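Local atomic coordinates of enolase from the environmental genome shotgun sequencing of the Sargasso Sea (PDB entry 2QGY), a protein that is of unknown function but binds magnesium and, judging by its family, probably acts on a carboxylate substrate as enolase-superfamily enzymes do. Residues Pro137-Cys142 against Gly167-Pro172; Pro196-Leu201 against Pro222-Glu227. All coordinates share one frame; numbering follows the deposited sequence.

Contact 1 (Pro137-Cys142 against Gly167-Pro172); sequences PIYATC and GIKIYP
K169 reaches past the ring of Y139 to the phenol oxygen, its NZ giving a hydrogen bond to Y139 OH at 2.9 Å. K169 CB passes obliquely beside the tyrosine ring, 3.5 Å from Y139 CE1, and the chain runs on with CG anti to the backbone N (chi1 -172°). A bend at chi3 then brings CE to 3.4 Å from T141 OG1. The nitrogen is buried, yet several acceptors grip it: besides the phenol, it forms salt bridges with E226 and E328. T141 suits its place beside the lysine because its two branches do different work, OG1 hydrogen-bonding to E328 while CG2 meets the edge of the Y171 ring in plane, 3.8 Å from Y171 CE2. Between the backbones, the parallel pairing is satisfied by A140 N to G167 O, K169 N to A140 O at 2.7 Å, and C142 N to K169 O. G167, having no side chain, lets its strand come this close beside Y139 CB. Beyond the last backbone bond a water takes over, donating to C142 O and accepting from Y171 N, each at 2.8 Å. Strand 135-141 and strand 168-170 are thus neighbours in the barrel, joined by helix 150-162 in a beta-alpha-beta unit. The small A140 and C142, with I168, touch F160 of that helix, while strand 327-329 flanks strand 135-141 and strand 197-200 flanks strand 168-170.

Contact 2 (Pro196-Leu201 against Pro222-Glu227); sequences PLMLDL and PYWIEE. With MG (magnesium ion), chain C.
M198 lays CB and CG against the indole of W224. CB sits over one face of the five-membered ring, 3.5 Å from its centroid, in a CH-pi contact; CG, almost eclipsed with the backbone N (chi1 8°), a strained position as modelled, follows at 3.7 Å from W224 CE2. Bends at chi2 and chi3 then place SD in a longer Met-aromatic contact, 4.9 Å from the centroid of the six-membered ring, and CE 3.8 Å from Y223 CD2, with P196 CB also packing on the tyrosine. A flexible, unbranched thioether suits this path between two aromatic rings. W224 NE1 donates a bent bond (143°) to the anti lone pair of E226 OE1, which K169 also holds by a salt bridge; this second shell would help hold the carboxylate. E226 OE2 binds the magnesium ion at 2.0 Å, as does D200 OD2. D200 OD2 and E226 OE2 lie 2.8 Å apart without a hydrogen bond, their repulsion presumably offset by the shared cation, and the carboxylate planes are turned 44° to each other. Water 2, also on the metal, donates to D200 OD1 and E227 OE1. L199 N bonds to W224 O, E226 N to L199 O and L201 N to E226 O. On the reverse face L199 CD1 meets I225 CD1, branched aliphatics facing helix 207-217. Acidic residues near the C-terminal ends of successive parallel strands, completed here by E252, form the metal site typical of the enolase-superfamily barrel.

How the contacts relate
Both contacts are buried and join neighbouring parallel strands through a beta-alpha-beta unit, and they follow one another round the same barrel, their centres about 8 Å apart. Strand 168-170 of contact 1 lies beside strand 197-200 of contact 2, with I170 O and D200 N probably hydrogen-bonded. Their chemistry differs toward the barrel interior: contact 1 supplies a lysine and phenol hydroxyls, contact 2 the metal-binding carboxylates. The salt bridge from K169 joins the two on the E226 oxygen that does not bind magnesium, while Y171 OH packs near D200 OD2. Toward the surrounding helices both turn apolar side chains, I170 and L199 touching each other.

Contact 1 (Pro137-Cys142 against Gly167-Pro172)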
# COMPACT_ATOMS: atom_id res chain seq x y z
N PRO A 137 -19.06 23.67 0.30
CA PRO A 137 -20.18 22.84 -0.12
C PRO A 137 -19.96 21.37 0.22
O PRO A 137 -18.83 20.86 0.09
CB PRO A 137 -20.19 23.03 -1.65
CG PRO A 137 -19.56 24.44 -1.84
CD PRO A 137 -18.45 24.41 -0.82
N ILE A 138 -21.02 20.69 0.65
CA ILE A 138 -20.94 19.27 0.99
C ILE A 138 -21.99 18.43 0.29
O ILE A 138 -22.98 18.96 -0.22
CB ILE A 138 -21.06 19.05 2.54
CG1 ILE A 138 -22.26 19.83 3.13
CG2 ILE A 138 -19.79 19.50 3.25
CD1 ILE A 138 -23.57 19.12 3.10
N TYR A 139 -21.80 17.12 0.26
CA TYR A 139 -22.83 16.21 -0.17
C TYR A 139 -22.83 15.05 0.84
O TYR A 139 -21.85 14.85 1.56
CB TYR A 139 -22.57 15.69 -1.60
CG TYR A 139 -21.44 14.68 -1.69
CD1 TYR A 139 -21.70 13.31 -1.58
CD2 TYR A 139 -20.11 15.09 -1.86
CE1 TYR A 139 -20.64 12.35 -1.62
CE2 TYR A 139 -19.06 14.16 -1.92
CZ TYR A 139 -19.33 12.80 -1.79
OH TYR A 139 -18.30 11.89 -1.87
N ALA A 140 -23.94 14.33 0.89
CA ALA A 140 -24.13 13.25 1.84
C ALA A 140 -24.10 11.91 1.18
O ALA A 140 -24.78 11.67 0.15
CB ALA A 140 -25.45 13.44 2.59
N THR A 141 -23.35 10.99 1.79
CA THR A 141 -23.27 9.63 1.30
C THR A 141 -24.25 8.74 2.04
O THR A 141 -24.31 8.77 3.26
CB THR A 141 -21.84 9.08 1.43
OG1 THR A 141 -20.99 9.81 0.55
CG2 THR A 141 -21.76 7.61 1.09
N CYS A 142 -25.04 8.00 1.27
CA CYS A 142 -26.04 7.07 1.82
C CYS A 142 -25.54 5.64 1.67
O CYS A 142 -25.63 5.04 0.59
CB CYS A 142 -27.35 7.18 1.06
SG CYS A 142 -28.63 6.30 1.93
N GLY A 167 -25.92 17.59 -2.24
CA GLY A 167 -25.96 16.41 -3.10
C GLY A 167 -26.16 15.15 -2.29
O GLY A 167 -26.00 15.17 -1.07
N ILE A 168 -26.54 14.07 -2.94
CA ILE A 168 -26.63 12.76 -2.27
C ILE A 168 -25.89 11.74 -3.12
O ILE A 168 -26.09 11.68 -4.35
CB ILE A 168 -28.11 12.32 -2.04
CG1 ILE A 168 -28.77 13.22 -0.99
CG2 ILE A 168 -28.19 10.85 -1.57
CD1 ILE A 168 -30.30 13.05 -0.87
N LYS A 169 -25.02 10.96 -2.49
CA LYS A 169 -24.35 9.86 -3.18
C LYS A 169 -24.95 8.50 -2.81
O LYS A 169 -25.08 8.19 -1.64
CB LYS A 169 -22.82 9.89 -2.96
CG LYS A 169 -22.11 8.88 -3.83
CD LYS A 169 -20.59 9.02 -3.83
CE LYS A 169 -19.96 8.65 -2.46
NZ LYS A 169 -18.48 9.01 -2.40
N ILE A 170 -25.37 7.73 -3.81
CA ILE A 170 -25.90 6.38 -3.58
C ILE A 170 -25.06 5.29 -4.23
O ILE A 170 -24.16 5.58 -5.05
CB ILE A 170 -27.36 6.28 -4.11
CG1 ILE A 170 -27.38 6.61 -5.60
CG2 ILE A 170 -28.29 7.24 -3.32
CD1 ILE A 170 -28.66 6.23 -6.31
N TYR A 171 -25.32 4.04 -3.86
CA TYR A 171 -24.62 2.89 -4.37
C TYR A 171 -25.63 2.01 -5.11
O TYR A 171 -26.26 1.14 -4.51
CB TYR A 171 -23.94 2.11 -3.23
CG TYR A 171 -22.76 2.83 -2.59
CD1 TYR A 171 -21.46 2.36 -2.77
CD2 TYR A 171 -22.97 3.95 -1.81
CE1 TYR A 171 -20.36 3.04 -2.16
CE2 TYR A 171 -21.89 4.62 -1.22
CZ TYR A 171 -20.60 4.16 -1.42
OH TYR A 171 -19.54 4.82 -0.81
N PRO A 172 -25.81 2.26 -6.42
CA PRO A 172 -26.95 1.73 -7.18
C PRO A 172 -26.71 0.36 -7.81
O PRO A 172 -27.64 -0.18 -8.43
CB PRO A 172 -27.14 2.80 -8.26
CG PRO A 172 -25.72 3.21 -8.59
CD PRO A 172 -24.97 3.14 -7.26
O HOH W 1 -27.01 3.92 -1.61

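Contact 2 (Pro196-Leu201 against Pro222-Glu227)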
# COMPACT_ATOMS: atom_id res chain seq x y z
N PRO A 196 -27.84 17.46 -7.17
CA PRO A 196 -26.75 16.56 -7.55
C PRO A 196 -26.96 15.16 -6.99
O PRO A 196 -27.15 15.00 -5.78
CB PRO A 196 -25.53 17.24 -6.95
CG PRO A 196 -25.89 18.72 -7.02
CD PRO A 196 -27.34 18.74 -6.63
N LEU A 197 -27.02 14.18 -7.88
CA LEU A 197 -27.13 12.79 -7.48
C LEU A 197 -25.86 12.09 -7.95
O LEU A 197 -25.66 11.87 -9.15
CB LEU A 197 -28.38 12.12 -8.06
CG LEU A 197 -28.57 10.63 -7.80
CD1 LEU A 197 -28.73 10.33 -6.29
CD2 LEU A 197 -29.80 10.13 -8.59
N MET A 198 -24.99 11.74 -7.01
CA MET A 198 -23.80 10.97 -7.38
C MET A 198 -23.94 9.47 -7.20
O MET A 198 -24.66 9.00 -6.32
CB MET A 198 -22.50 11.53 -6.77
CG MET A 198 -22.52 12.63 -5.75
SD MET A 198 -23.55 14.12 -5.75
CE MET A 198 -22.45 15.40 -5.28
N LEU A 199 -23.26 8.71 -8.06
CA LEU A 199 -23.42 7.28 -8.10
C LEU A 199 -22.06 6.65 -7.85
O LEU A 199 -21.12 6.88 -8.60
CB LEU A 199 -23.99 6.81 -9.46
CG LEU A 199 -25.33 7.41 -9.97
CD1 LEU A 199 -25.75 6.77 -11.32
CD2 LEU A 199 -26.45 7.27 -8.94
N ASP A 200 -21.98 5.86 -6.79
CA ASP A 200 -20.77 5.15 -6.49
C ASP A 200 -20.94 3.72 -6.91
O ASP A 200 -21.67 2.96 -6.30
CB ASP A 200 -20.42 5.27 -4.99
CG ASP A 200 -19.00 4.79 -4.69
OD1 ASP A 200 -18.50 3.91 -5.41
OD2 ASP A 200 -18.39 5.31 -3.71
N LEU A 201 -20.28 3.35 -8.01
CA LEU A 201 -20.36 1.97 -8.51
C LEU A 201 -19.51 0.95 -7.75
O LEU A 201 -19.72 -0.25 -7.88
CB LEU A 201 -20.02 1.88 -10.00
CG LEU A 201 -20.81 2.83 -10.91
CD1 LEU A 201 -20.69 2.39 -12.40
CD2 LEU A 201 -22.26 2.97 -10.48
N PRO A 222 -26.84 11.73 -13.74
CA PRO A 222 -25.98 11.65 -12.55
C PRO A 222 -24.91 12.75 -12.51
O PRO A 222 -24.34 13.12 -13.54
CB PRO A 222 -25.35 10.26 -12.64
CG PRO A 222 -25.53 9.80 -14.02
CD PRO A 222 -26.71 10.55 -14.61
N TYR A 223 -24.66 13.27 -11.33
CA TYR A 223 -23.68 14.32 -11.17
C TYR A 223 -22.27 13.79 -11.43
O TYR A 223 -21.42 14.51 -11.99
CB TYR A 223 -23.82 14.93 -9.78
CG TYR A 223 -23.00 16.18 -9.59
CD1 TYR A 223 -23.50 17.43 -9.98
CD2 TYR A 223 -21.74 16.13 -8.99
CE1 TYR A 223 -22.74 18.59 -9.83
CE2 TYR A 223 -20.98 17.27 -8.81
CZ TYR A 223 -21.47 18.50 -9.22
OH TYR A 223 -20.69 19.62 -9.04
N TRP A 224 -22.01 12.57 -10.95
CA TRP A 224 -20.74 11.89 -11.25
C TRP A 224 -20.87 10.41 -11.07
O TRP A 224 -21.84 9.94 -10.49
CB TRP A 224 -19.56 12.47 -10.45
CG TRP A 224 -19.40 12.11 -8.97
CD1 TRP A 224 -19.41 10.86 -8.37
CD2 TRP A 224 -19.05 13.04 -7.94
NE1 TRP A 224 -19.13 10.99 -7.02
CE2 TRP A 224 -18.93 12.31 -6.73
CE3 TRP A 224 -18.86 14.42 -7.93
CZ2 TRP A 224 -18.60 12.94 -5.52
CZ3 TRP A 224 -18.54 15.05 -6.72
CH2 TRP A 224 -18.41 14.29 -5.54
N ILE A 225 -19.90 9.68 -11.61
CA ILE A 225 -19.87 8.24 -11.57
C ILE A 225 -18.55 7.90 -10.90
O ILE A 225 -17.48 8.21 -11.44
CB ILE A 225 -19.87 7.61 -13.01
CG1 ILE A 225 -21.19 7.92 -13.74
CG2 ILE A 225 -19.69 6.08 -12.94
CD1 ILE A 225 -22.44 7.45 -13.04
N GLU A 226 -18.63 7.25 -9.75
CA GLU A 226 -17.46 7.04 -8.92
C GLU A 226 -17.01 5.58 -8.99
O GLU A 226 -17.84 4.66 -8.92
CB GLU A 226 -17.80 7.48 -7.50
CG GLU A 226 -16.72 7.23 -6.51
CD GLU A 226 -17.01 7.90 -5.16
OE1 GLU A 226 -17.63 8.99 -5.12
OE2 GLU A 226 -16.57 7.34 -4.16
N GLU A 227 -15.70 5.39 -9.18
CA GLU A 227 -15.09 4.06 -9.24
C GLU A 227 -15.84 3.07 -10.16
O GLU A 227 -16.15 1.96 -9.74
CB GLU A 227 -14.92 3.49 -7.84
CG GLU A 227 -13.96 4.28 -6.97
CD GLU A 227 -13.14 3.36 -6.13
OE1 GLU A 227 -13.72 2.87 -5.14
OE2 GLU A 227 -11.95 3.08 -6.49
MG MG C . -16.47 5.55 -3.21
O HOH W 2 -16.01 4.09 -4.60
O HOH W 3 -16.47 3.97 -1.96
O HOH W 4 -17.34 6.48 -1.50